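PrhC (Penicillium brasilianum, PDB 5X9J) acts as an isomerase in the fungal biosynthesis of paraherquonin, a meroterpenoid with a highly congested hexacyclic skeleton. Local coordinates at residues Gln154-Met157 with Asn158-Ala162. Residues are numbered along the deposited sequence; the frame is centred on the assembly and turned at random.
Sequences QDLM and NRLAA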
ATOM      1  N   GLN B 154      -5.821  12.162  -5.687  1.00 27.74           N
ATOM      2  CA  GLN B 154      -6.414  13.452  -5.353  1.00 28.63           C
ATOM      3  C   GLN B 154      -6.145  14.482  -6.446  1.00 27.12           C
ATOM      4  O   GLN B 154      -7.001  15.322  -6.733  1.00 27.72           O
ATOM      5  CB  GLN B 154      -5.896  13.968  -4.005  1.00 30.58           C
ATOM      6  CG  GLN B 154      -6.629  15.229  -3.547  1.00 31.55           C
ATOM      7  CD  GLN B 154      -8.167  15.038  -3.474  1.00 45.19           C
ATOM      8  OE1 GLN B 154      -8.662  14.065  -2.894  1.00 47.02           O
ATOM      9  NE2 GLN B 154      -8.916  15.967  -4.078  1.00 45.40           N
ATOM     10  N   ASP B 155      -4.957  14.438  -7.052  1.00 26.11           N
ATOM     11  CA  ASP B 155      -4.646  15.345  -8.155  1.00 29.60           C
ATOM     12  C   ASP B 155      -5.571  15.095  -9.340  1.00 31.57           C
ATOM     13  O   ASP B 155      -6.043  16.043  -9.977  1.00 30.48           O
ATOM     14  CB  ASP B 155      -3.186  15.189  -8.593  1.00 29.37           C
ATOM     15  CG  ASP B 155      -2.189  15.817  -7.613  1.00 42.60           C
ATOM     16  OD1 ASP B 155      -2.610  16.617  -6.740  1.00 43.89           O
ATOM     17  OD2 ASP B 155      -0.973  15.512  -7.726  1.00 45.50           O
ATOM     18  N   LEU B 156      -5.846  13.824  -9.648  1.00 29.14           N
ATOM     19  CA  LEU B 156      -6.812  13.514 -10.699  1.00 29.24           C
ATOM     20  C   LEU B 156      -8.181  14.086 -10.360  1.00 31.88           C
ATOM     21  O   LEU B 156      -8.814  14.740 -11.196  1.00 30.42           O
ATOM     22  CB  LEU B 156      -6.906  12.004 -10.921  1.00 27.85           C
ATOM     23  CG  LEU B 156      -8.042  11.586 -11.873  1.00 29.89           C
ATOM     24  CD1 LEU B 156      -7.835  12.161 -13.285  1.00 29.88           C
ATOM     25  CD2 LEU B 156      -8.184  10.082 -11.936  1.00 28.74           C
ATOM     26  N   MET B 157      -8.646  13.859  -9.125  1.00 28.05           N
ATOM     27  CA  MET B 157      -9.948  14.373  -8.712  1.00 31.67           C
ATOM     28  C   MET B 157     -10.005  15.892  -8.812  1.00 31.25           C
ATOM     29  O   MET B 157     -11.035  16.454  -9.203  1.00 28.77           O
ATOM     30  CB  MET B 157     -10.274  13.933  -7.283  1.00 30.09           C
ATOM     31  CG  MET B 157     -10.374  12.437  -7.117  1.00 38.85           C
ATOM     32  SD  MET B 157     -11.641  11.751  -8.205  1.00 44.30           S
ATOM     33  CE  MET B 157     -13.072  12.627  -7.584  1.00 40.21           C
ATOM     34  N   ASN B 158      -8.917  16.572  -8.448  1.00 25.94           N
ATOM     35  CA  ASN B 158      -8.880  18.025  -8.584  1.00 31.69           C
ATOM     36  C   ASN B 158      -8.963  18.443 -10.051  1.00 32.44           C
ATOM     37  O   ASN B 158      -9.669  19.394 -10.393  1.00 34.11           O
ATOM     38  CB  ASN B 158      -7.605  18.586  -7.949  1.00 29.89           C
ATOM     39  CG  ASN B 158      -7.612  18.495  -6.427  1.00 35.45           C
ATOM     40  OD1 ASN B 158      -8.657  18.328  -5.795  1.00 33.86           O
ATOM     41  ND2 ASN B 158      -6.438  18.624  -5.835  1.00 32.14           N
ATOM     42  N   ARG B 159      -8.228  17.758 -10.931  1.00 30.64           N
ATOM     43  CA  ARG B 159      -8.283  18.092 -12.351  1.00 33.68           C
ATOM     44  C   ARG B 159      -9.670  17.821 -12.923  1.00 33.28           C
ATOM     45  O   ARG B 159     -10.179  18.615 -13.722  1.00 34.23           O
ATOM     46  CB  ARG B 159      -7.211  17.315 -13.116  1.00 32.48           C
ATOM     47  CG  ARG B 159      -5.783  17.829 -12.874  1.00 35.28           C
ATOM     48  CD  ARG B 159      -4.755  17.046 -13.700  1.00 37.38           C
ATOM     49  NE  ARG B 159      -4.405  15.784 -13.050  1.00 44.36           N
ATOM     50  CZ  ARG B 159      -4.097  14.649 -13.681  1.00 44.62           C
ATOM     51  NH1 ARG B 159      -4.094  14.575 -15.016  1.00 40.62           N
ATOM     52  NH2 ARG B 159      -3.793  13.573 -12.965  1.00 35.19           N
ATOM     53  N   LEU B 160     -10.296  16.713 -12.514  1.00 29.87           N
ATOM     54  CA  LEU B 160     -11.653  16.411 -12.958  1.00 32.20           C
ATOM     55  C   LEU B 160     -12.640  17.453 -12.458  1.00 35.92           C
ATOM     56  O   LEU B 160     -13.549  17.860 -13.195  1.00 34.26           O
ATOM     57  CB  LEU B 160     -12.078  15.018 -12.477  1.00 31.30           C
ATOM     58  CG  LEU B 160     -11.357  13.806 -13.070  1.00 30.15           C
ATOM     59  CD1 LEU B 160     -11.846  12.525 -12.390  1.00 29.21           C
ATOM     60  CD2 LEU B 160     -11.556  13.729 -14.592  1.00 30.46           C
ATOM     61  N   ALA B 161     -12.495  17.884 -11.198  1.00 31.73           N
ATOM     62  CA  ALA B 161     -13.453  18.834 -10.645  1.00 34.06           C
ATOM     63  C   ALA B 161     -13.367  20.183 -11.346  1.00 33.58           C
ATOM     64  O   ALA B 161     -14.389  20.851 -11.518  1.00 36.22           O
ATOM     65  CB  ALA B 161     -13.241  19.004  -9.139  1.00 34.09           C
ATOM     66  N   ALA B 162     -12.168  20.596 -11.759  1.00 32.85           N
ATOM     67  CA  ALA B 162     -12.041  21.828 -12.528  1.00 37.85           C
ATOM     68  C   ALA B 162     -12.773  21.746 -13.867  1.00 38.50           C
ATOM     69  O   ALA B 162     -13.095  22.784 -14.453  1.00 35.69           O
ATOM     70  CB  ALA B 162     -10.564  22.156 -12.746  1.00 36.10           C
TER
HETATM   71  O   HOH W   1      -4.291  18.998  -7.186  1.00 46.41           O
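Arg-159 lies back along Asp-155 and Leu-156, one turn earlier in the amphipathic alpha-helix 150-162, which follows the last strand of the sheet. Four successive i to i+4 backbone bonds, from Asn-158 N to Gln-154 O through Ala-161 N to Met-157 O, establish the helical register. From CB onward the arginine tracks one carbonyl: Arg-159 CB lies 3.6 Å from Asp-155 O, CG comes to 3.4 Å from it, and NE adds a weak hydrogen bond to the same oxygen at 3.5 Å. The bend of Arg-159 at chi3 (-81°) folds its guanidinium back over the helix, where Leu-156 CD1 sits above one face, offset toward the rim, and Arg-159 NH2 ends 3.8 Å from Leu-156 CA. NH1 reaches beyond the helix to the carbonyls of Gly-121 and Pro-123, tying it to the turn between strands 108-119 and 124-134. On the buried side, Leu-156 CD1 packs 3.9 Å from Leu-160 CG; Leu-156 also meets Trp-83 and Leu-160 meets Ile-86, both on helix 73-86. Along the exposed edge, Gln-154 NE2 donates to Asn-158 OD1 at 2.9 Å, the acceptor nearly in the glutamine amide plane but the donor 49° out of the asparagine's, with the two amides turned 55° apart. The other asparagine branch, Asn-158 ND2, donates to a water 2.6 Å away, which in turn donates to Asp-155 OD1.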